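Local coordinates for protein EDTA monooxygenase (EDTA-degrading bacterium BNC1, PDB 5DQP) that probably catalyses the FMN-dependent monooxygenation of the chelating agent EDTA, working with a partner flavin reductase, at residues A328-I331 with G332-K335; L351-R354 with M355-A359; L303-L307 with E308-V312. All blocks are in the same frame, centred on the assembly; numbering follows the deposited sequence.

Contact 1 of 3, residues A328-I331 with G332-K335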
loop_
_atom_site.group_PDB
_atom_site.type_symbol
_atom_site.label_atom_id
_atom_site.label_comp_id
_atom_site.label_asym_id
_atom_site.label_seq_id
_atom_site.Cartn_x
_atom_site.Cartn_y
_atom_site.Cartn_z
ATOM N N ALA A 328 20.530 21.894 -26.538
ATOM C CA ALA A 328 20.084 21.500 -25.205
ATOM C C ALA A 328 18.838 20.613 -25.238
ATOM O O ALA A 328 18.342 20.232 -24.170
ATOM C CB ALA A 328 19.809 22.738 -24.347
ATOM N N THR A 329 18.303 20.298 -26.412
ATOM C CA THR A 329 17.145 19.418 -26.487
ATOM C C THR A 329 17.542 18.171 -27.265
ATOM O O THR A 329 18.027 18.279 -28.403
ATOM C CB THR A 329 15.936 20.114 -27.135
ATOM O OG1 THR A 329 15.251 20.890 -26.143
ATOM C CG2 THR A 329 14.965 19.103 -27.717
ATOM N N PRO A 330 17.360 16.979 -26.702
ATOM C CA PRO A 330 17.857 15.762 -27.356
ATOM C C PRO A 330 17.366 15.640 -28.797
ATOM O O PRO A 330 16.192 15.860 -29.099
ATOM C CB PRO A 330 17.302 14.638 -26.474
ATOM C CG PRO A 330 16.981 15.304 -25.156
ATOM C CD PRO A 330 16.561 16.689 -25.499
ATOM N N ILE A 331 18.294 15.273 -29.680
ATOM C CA ILE A 331 18.020 15.166 -31.110
ATOM C C ILE A 331 16.815 14.273 -31.375
ATOM O O ILE A 331 16.023 14.534 -32.289
ATOM C CB ILE A 331 19.271 14.639 -31.834
ATOM C CG1 ILE A 331 19.065 14.652 -33.348
ATOM C CG2 ILE A 331 19.602 13.242 -31.336
ATOM C CD1 ILE A 331 18.759 16.024 -33.888
ATOM N N GLY A 332 16.667 13.197 -30.601
ATOM C CA GLY A 332 15.563 12.277 -30.819
ATOM C C GLY A 332 14.203 12.918 -30.635
ATOM O O GLY A 332 13.248 12.562 -31.328
ATOM N N ILE A 333 14.086 13.858 -29.696
ATOM C CA ILE A 333 12.839 14.602 -29.557
ATOM C C ILE A 333 12.586 15.429 -30.813
ATOM O O ILE A 333 11.492 15.404 -31.389
ATOM C CB ILE A 333 12.885 15.497 -28.303
ATOM C CG1 ILE A 333 13.346 14.712 -27.064
ATOM C CG2 ILE A 333 11.554 16.238 -28.109
ATOM C CD1 ILE A 333 12.877 13.288 -27.005
ATOM N N LEU A 334 13.606 16.180 -31.253
ATOM C CA LEU A 334 13.468 17.038 -32.429
ATOM C C LEU A 334 13.082 16.216 -33.649
ATOM O O LEU A 334 12.188 16.591 -34.411
ATOM C CB LEU A 334 14.774 17.807 -32.687
ATOM C CG LEU A 334 15.308 18.665 -31.528
ATOM C CD1 LEU A 334 16.680 19.275 -31.846
ATOM C CD2 LEU A 334 14.299 19.764 -31.132
ATOM N N LYS A 335 13.741 15.081 -33.847
ATOM C CA LYS A 335 13.415 14.262 -35.006
ATOM C C LYS A 335 11.993 13.710 -34.912
ATOM O O LYS A 335 11.304 13.575 -35.933
ATOM C CB LYS A 335 14.434 13.136 -35.151
ATOM C CG LYS A 335 14.361 12.471 -36.501
ATOM C CD LYS A 335 14.461 13.520 -37.618
ATOM C CE LYS A 335 13.702 13.106 -38.884
ATOM N NZ LYS A 335 12.257 12.913 -38.590
#

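Contact 2 of 3, residues L351-R354 with M355-A359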
loop_
_atom_site.group_PDB
_atom_site.type_symbol
_atom_site.label_atom_id
_atom_site.label_comp_id
_atom_site.label_asym_id
_atom_site.label_seq_id
_atom_site.Cartn_x
_atom_site.Cartn_y
_atom_site.Cartn_z
ATOM N N LEU A 351 1.653 21.928 -34.763
ATOM C CA LEU A 351 2.646 21.064 -34.146
ATOM C C LEU A 351 2.929 21.469 -32.696
ATOM O O LEU A 351 3.078 20.604 -31.832
ATOM C CB LEU A 351 3.924 21.084 -34.991
ATOM C CG LEU A 351 5.112 20.277 -34.467
ATOM C CD1 LEU A 351 4.798 18.775 -34.474
ATOM C CD2 LEU A 351 6.349 20.596 -35.315
ATOM N N ALA A 352 2.991 22.774 -32.408
ATOM C CA ALA A 352 3.260 23.245 -31.047
ATOM C C ALA A 352 2.281 22.671 -30.033
ATOM O O ALA A 352 2.648 22.393 -28.883
ATOM C CB ALA A 352 3.195 24.771 -30.987
ATOM N N LEU A 353 1.015 22.552 -30.424
ATOM C CA LEU A 353 -0.028 22.017 -29.556
ATOM C C LEU A 353 0.007 20.488 -29.540
ATOM O O LEU A 353 0.008 19.869 -28.472
ATOM C CB LEU A 353 -1.395 22.538 -30.031
ATOM C CG LEU A 353 -2.604 22.215 -29.152
ATOM C CD1 LEU A 353 -2.420 22.880 -27.800
ATOM C CD2 LEU A 353 -3.912 22.654 -29.811
ATOM N N ARG A 354 0.088 19.875 -30.727
ATOM C CA ARG A 354 0.019 18.421 -30.876
ATOM C C ARG A 354 1.097 17.703 -30.072
ATOM O O ARG A 354 0.890 16.563 -29.639
ATOM C CB ARG A 354 0.128 18.077 -32.367
ATOM C CG ARG A 354 0.624 16.687 -32.697
ATOM C CD ARG A 354 -0.393 15.594 -32.328
ATOM N NE ARG A 354 0.019 14.303 -32.884
ATOM C CZ ARG A 354 0.815 13.445 -32.248
ATOM N NH1 ARG A 354 1.266 13.747 -31.028
ATOM N NH2 ARG A 354 1.152 12.292 -32.814
ATOM N N MET A 355 2.250 18.344 -29.863
ATOM C CA MET A 355 3.314 17.711 -29.096
ATOM C C MET A 355 2.993 17.699 -27.607
ATOM O O MET A 355 3.454 16.811 -26.884
ATOM C CB MET A 355 4.653 18.418 -29.340
ATOM C CG MET A 355 5.191 18.298 -30.766
ATOM S SD MET A 355 5.144 16.594 -31.387
ATOM C CE MET A 355 6.471 15.815 -30.477
ATOM N N ARG A 356 2.195 18.650 -27.142
ATOM C CA ARG A 356 1.782 18.729 -25.747
ATOM C C ARG A 356 0.517 17.913 -25.456
ATOM O O ARG A 356 0.478 17.160 -24.477
ATOM C CB ARG A 356 1.572 20.195 -25.369
ATOM C CG ARG A 356 2.750 21.114 -25.730
ATOM C CD ARG A 356 2.375 22.594 -25.554
ATOM N NE ARG A 356 2.439 23.016 -24.157
ATOM C CZ ARG A 356 3.486 23.626 -23.604
ATOM N NH1 ARG A 356 4.566 23.912 -24.325
ATOM N NH2 ARG A 356 3.448 23.955 -22.323
ATOM N N LEU A 357 -0.518 18.031 -26.291
ATOM C CA LEU A 357 -1.776 17.348 -26.017
ATOM C C LEU A 357 -2.539 17.089 -27.317
ATOM O O LEU A 357 -2.133 17.504 -28.399
ATOM C CB LEU A 357 -2.611 18.151 -25.015
ATOM C CG LEU A 357 -2.779 19.645 -25.287
ATOM C CD1 LEU A 357 -3.651 19.843 -26.496
ATOM C CD2 LEU A 357 -3.376 20.396 -24.079
ATOM N N ILE A 358 -3.643 16.364 -27.203
ATOM C CA ILE A 358 -4.501 16.043 -28.329
ATOM C C ILE A 358 -5.812 16.794 -28.104
ATOM O O ILE A 358 -6.671 16.363 -27.329
ATOM C CB ILE A 358 -4.733 14.531 -28.471
ATOM C CG1 ILE A 358 -3.414 13.757 -28.677
ATOM C CG2 ILE A 358 -5.677 14.272 -29.636
ATOM C CD1 ILE A 358 -2.741 14.027 -30.028
ATOM N N ALA A 359 -5.971 17.935 -28.754
ATOM C CA ALA A 359 -7.190 18.714 -28.626
ATOM C C ALA A 359 -8.142 18.358 -29.760
ATOM O O ALA A 359 -7.714 18.179 -30.901
ATOM C CB ALA A 359 -6.873 20.209 -28.642
#

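Contact 3 of 3, residues L303-L307 with E308-V312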
loop_
_atom_site.group_PDB
_atom_site.type_symbol
_atom_site.label_atom_id
_atom_site.label_comp_id
_atom_site.label_asym_id
_atom_site.label_seq_id
_atom_site.Cartn_x
_atom_site.Cartn_y
_atom_site.Cartn_z
ATOM N N LEU A 303 13.757 23.838 -34.110
ATOM C CA LEU A 303 13.693 23.006 -35.294
ATOM C C LEU A 303 14.339 23.675 -36.489
ATOM O O LEU A 303 14.344 23.090 -37.574
ATOM C CB LEU A 303 12.235 22.661 -35.623
ATOM C CG LEU A 303 11.405 21.945 -34.548
ATOM C CD1 LEU A 303 9.936 22.044 -34.882
ATOM C CD2 LEU A 303 11.817 20.494 -34.377
ATOM N N GLY A 304 14.867 24.888 -36.315
ATOM C CA GLY A 304 15.521 25.599 -37.403
ATOM C C GLY A 304 14.583 26.018 -38.514
ATOM O O GLY A 304 14.974 26.013 -39.683
ATOM N N ILE A 305 13.343 26.352 -38.184
ATOM C CA ILE A 305 12.384 26.858 -39.158
ATOM C C ILE A 305 12.503 28.378 -39.223
ATOM O O ILE A 305 12.316 29.069 -38.212
ATOM C CB ILE A 305 10.954 26.434 -38.791
ATOM C CG1 ILE A 305 10.776 24.918 -38.988
ATOM C CG2 ILE A 305 9.947 27.250 -39.609
ATOM C CD1 ILE A 305 9.544 24.339 -38.322
ATOM N N ASP A 306 12.790 28.906 -40.414
ATOM C CA ASP A 306 13.006 30.346 -40.604
ATOM C C ASP A 306 11.662 31.064 -40.739
ATOM O O ASP A 306 11.059 31.087 -41.811
ATOM C CB ASP A 306 13.890 30.585 -41.829
ATOM C CG ASP A 306 14.102 32.066 -42.122
ATOM O OD1 ASP A 306 13.728 32.909 -41.278
ATOM O OD2 ASP A 306 14.648 32.392 -43.197
ATOM N N LEU A 307 11.198 31.684 -39.667
ATOM C CA LEU A 307 9.866 32.296 -39.719
ATOM C C LEU A 307 9.804 33.561 -40.539
ATOM O O LEU A 307 8.759 34.233 -40.478
ATOM C CB LEU A 307 9.349 32.603 -38.315
ATOM C CG LEU A 307 8.986 31.410 -37.436
ATOM C CD1 LEU A 307 8.528 31.920 -36.099
ATOM C CD2 LEU A 307 7.925 30.529 -38.094
ATOM N N GLU A 308 10.848 33.947 -41.235
ATOM C CA GLU A 308 10.723 34.989 -42.233
ATOM C C GLU A 308 10.318 34.482 -43.599
ATOM O O GLU A 308 9.740 35.205 -44.352
ATOM C CB GLU A 308 11.987 35.806 -42.336
ATOM C CG GLU A 308 11.980 36.983 -41.406
ATOM C CD GLU A 308 11.887 36.579 -39.962
ATOM O OE1 GLU A 308 10.790 36.202 -39.487
ATOM O OE2 GLU A 308 12.921 36.627 -39.299
ATOM N N ARG A 309 10.667 33.254 -43.913
ATOM C CA ARG A 309 10.261 32.602 -45.141
ATOM C C ARG A 309 9.060 31.682 -44.959
ATOM O O ARG A 309 8.397 31.360 -45.952
ATOM C CB ARG A 309 11.431 31.797 -45.723
ATOM C CG ARG A 309 12.583 32.652 -46.228
ATOM C CD ARG A 309 13.685 31.807 -46.862
ATOM N NE ARG A 309 14.486 32.603 -47.790
ATOM C CZ ARG A 309 15.711 33.062 -47.540
ATOM N NH1 ARG A 309 16.347 33.787 -48.454
ATOM N NH2 ARG A 309 16.311 32.790 -46.389
ATOM N N ILE A 310 8.767 31.257 -43.728
ATOM C CA ILE A 310 7.753 30.244 -43.451
ATOM C C ILE A 310 6.707 30.868 -42.533
ATOM O O ILE A 310 7.043 31.382 -41.460
ATOM C CB ILE A 310 8.366 28.977 -42.815
ATOM C CG1 ILE A 310 9.463 28.402 -43.700
ATOM C CG2 ILE A 310 7.327 27.881 -42.644
ATOM C CD1 ILE A 310 8.947 27.831 -44.992
ATOM N N ASN A 311 5.449 30.834 -42.965
ATOM C CA ASN A 311 4.328 31.231 -42.122
ATOM C C ASN A 311 4.043 30.145 -41.089
ATOM O O ASN A 311 4.161 28.951 -41.379
ATOM C CB ASN A 311 3.095 31.467 -43.004
ATOM C CG ASN A 311 1.884 31.965 -42.228
ATOM O OD1 ASN A 311 1.171 31.187 -41.600
ATOM N ND2 ASN A 311 1.638 33.265 -42.288
ATOM N N VAL A 312 3.659 30.551 -39.875
ATOM C CA VAL A 312 3.350 29.563 -38.843
ATOM C C VAL A 312 2.095 28.756 -39.143
ATOM O O VAL A 312 1.839 27.760 -38.458
ATOM C CB VAL A 312 3.210 30.189 -37.435
ATOM C CG1 VAL A 312 4.489 30.914 -37.057
ATOM C CG2 VAL A 312 1.998 31.111 -37.345
#

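Contact 1 of 3, residues A328-I331 with G332-K335
Thr329 turns its methyl CG2 against Leu334, 3.5 Å from Leu334 CD2, with Leu334 CG somewhat further off, the two side chains meeting at a slant. With chi1 at -83° CG2 is anti to the backbone N while OG1 lies beside that N, so threonine gives the leucine its apolar branch and keeps the hydroxyl near its own backbone. The other methyl, Leu334 CD1, rests 3.8 Å from Thr329 O. One residue on, the ring of Pro330 runs side by side with Ile333, whose CG1 is 4.0 Å from Pro330 CB. These pairs wrap the first turn of helix 331-344, where Pro330 is the N-cap. Proline suits that place: its ring fixes phi near -53°, and its lack of an N-H costs nothing where no helical hydrogen bond calls for one. Pro330 O is shared between two weak bonds, one from Ile333 N at 3.0 Å but strongly bent (127° at the hydrogen), the other from Leu334 N, straight but stretched to 3.4 Å. The first bond of good geometry is that of Lys335 N, which meets Ile331 O at 2.8 Å almost along the C=O axis. The side chain of Lys335 then leads away from this turn, as suits a charged residue at the surface. Further out, Leu323 from the preceding loop touches both Leu334 and Lys335, and Ser327 OG is hydrogen-bonded to Thr329 N. Beside Ile333 sits a bound polyether, probably carried over from the crystallisation liquor.

Contact 2 of 3, residues L351-R354 with M355-A359
Arg354 sends its aliphatic stem alongside Ile358, four residues further on, both side chains pointing the same way. Its CB and CG lie next to Met355 N; a bend at chi2 (69°) then brings CD to 3.6 Å from Ile358 CD1. That same methyl, Ile358 CD1, is 4.0 Å from Arg354 NE and slightly further from NH1. Beyond it each of the three guanidinium nitrogens has an acceptor: NE forms a salt bridge to Glu344 OE2, NH1 bonds to Leu234 O and NH2 to Gly235 O. Arginine suits a buried place like this because the stem can pack apolarly while the polar end is still satisfied by partners.

On another side of the turn, Leu353 crosses Leu357, with its CD1 3.5 Å from Leu357 CD1, and Leu353 CD2 reaches Ala359 CB at 4.0 Å. Leu357 carries CG between its backbone N and carbonyl carbon (chi1 48°), the placement that brings its CD1 onto Leu353. Were Leu353 cut back to an alanine, a gap would probably open beside Leu357 CD1 and Ala359 CB. Leu353 O takes two bonds: Leu357 N comes in nearly straight at 2.9 Å, whereas Arg356 N, at 2.8 Å, stands above the carbonyl plane. Leu351 CD1 packs 3.8 Å from Met355 CG, while Arg356 lays its CD against Ala352 O and passes NE to the hydroxyl of Tyr285.

The chain here leaves helix 348-354 and enters strand 358-360. Leu351 and Met355 face helix 331-344, Arg354 reaches helix 362-374, and Leu357, Ile358 and Ala359 lie against strand 262-271, the parallel neighbour in the barrel.

Contact 3 of 3, residues L303-L307 with E308-V312
The carboxylate of Asp306 serves two partners in the residues that follow. Its OD1 is met from above the carboxylate plane by Glu308 N, 3.1 Å away and fairly straight (163° at the hydrogen). Asp306 OD2 approaches Arg309 NH2 obliquely, in a long salt bridge of 3.6 Å, the carboxylate and guanidinium planes standing 78° apart, so the charges attract without a flat paired grip. The carboxylate of Glu308 is turned nearly perpendicular to that of Asp306, but Glu308 is exposed and poorly ordered, so its pose is uncertain. The bond to Glu308 N makes an Asx turn, a role for which aspartate is well shaped: with CG anti to its backbone N (chi1 177°) and beside the carbonyl carbon, the short side chain reaches forward to the N-H two residues on. Asp306 O closes a beta turn over residues 306-309, near type I, accepting from Arg309 N above the carbonyl plane; Ile310 N, within that plane, extends it by one residue, both at 3.0 Å. Apolar pairs join the two arms. Ile305 CG2 lies 4.0 Å from Ile310 CB, the side chains nearly at right angles, and Leu307 CD2 meets Val312 CG1 at 3.6 Å. Ile305 and Leu307 also touch Leu348 and Ser300.

How the contacts relate
Along the chain contact 3 comes first, then contact 1, then contact 2, their centres 17 to 18 Å from one another. All lie on the stretch that leads from strand 262-271 into strand 358-360, parallel neighbours in the barrel. Contact 3 begins with the Schellman motif at Gly304, which ends helix 292-303; contact 1 opens helix 331-344; contact 2 ends helix 348-354 and returns the chain to the sheet. Leu303 joins them: its CD2 lies 3.9 Å from Leu334 O, and its CD1 is equally far from Leu351 CD2. Contacts 1 and 2 do not touch. Together they are consistent with a helical excursion from the TIM-barrel sheet of the luciferase-like family.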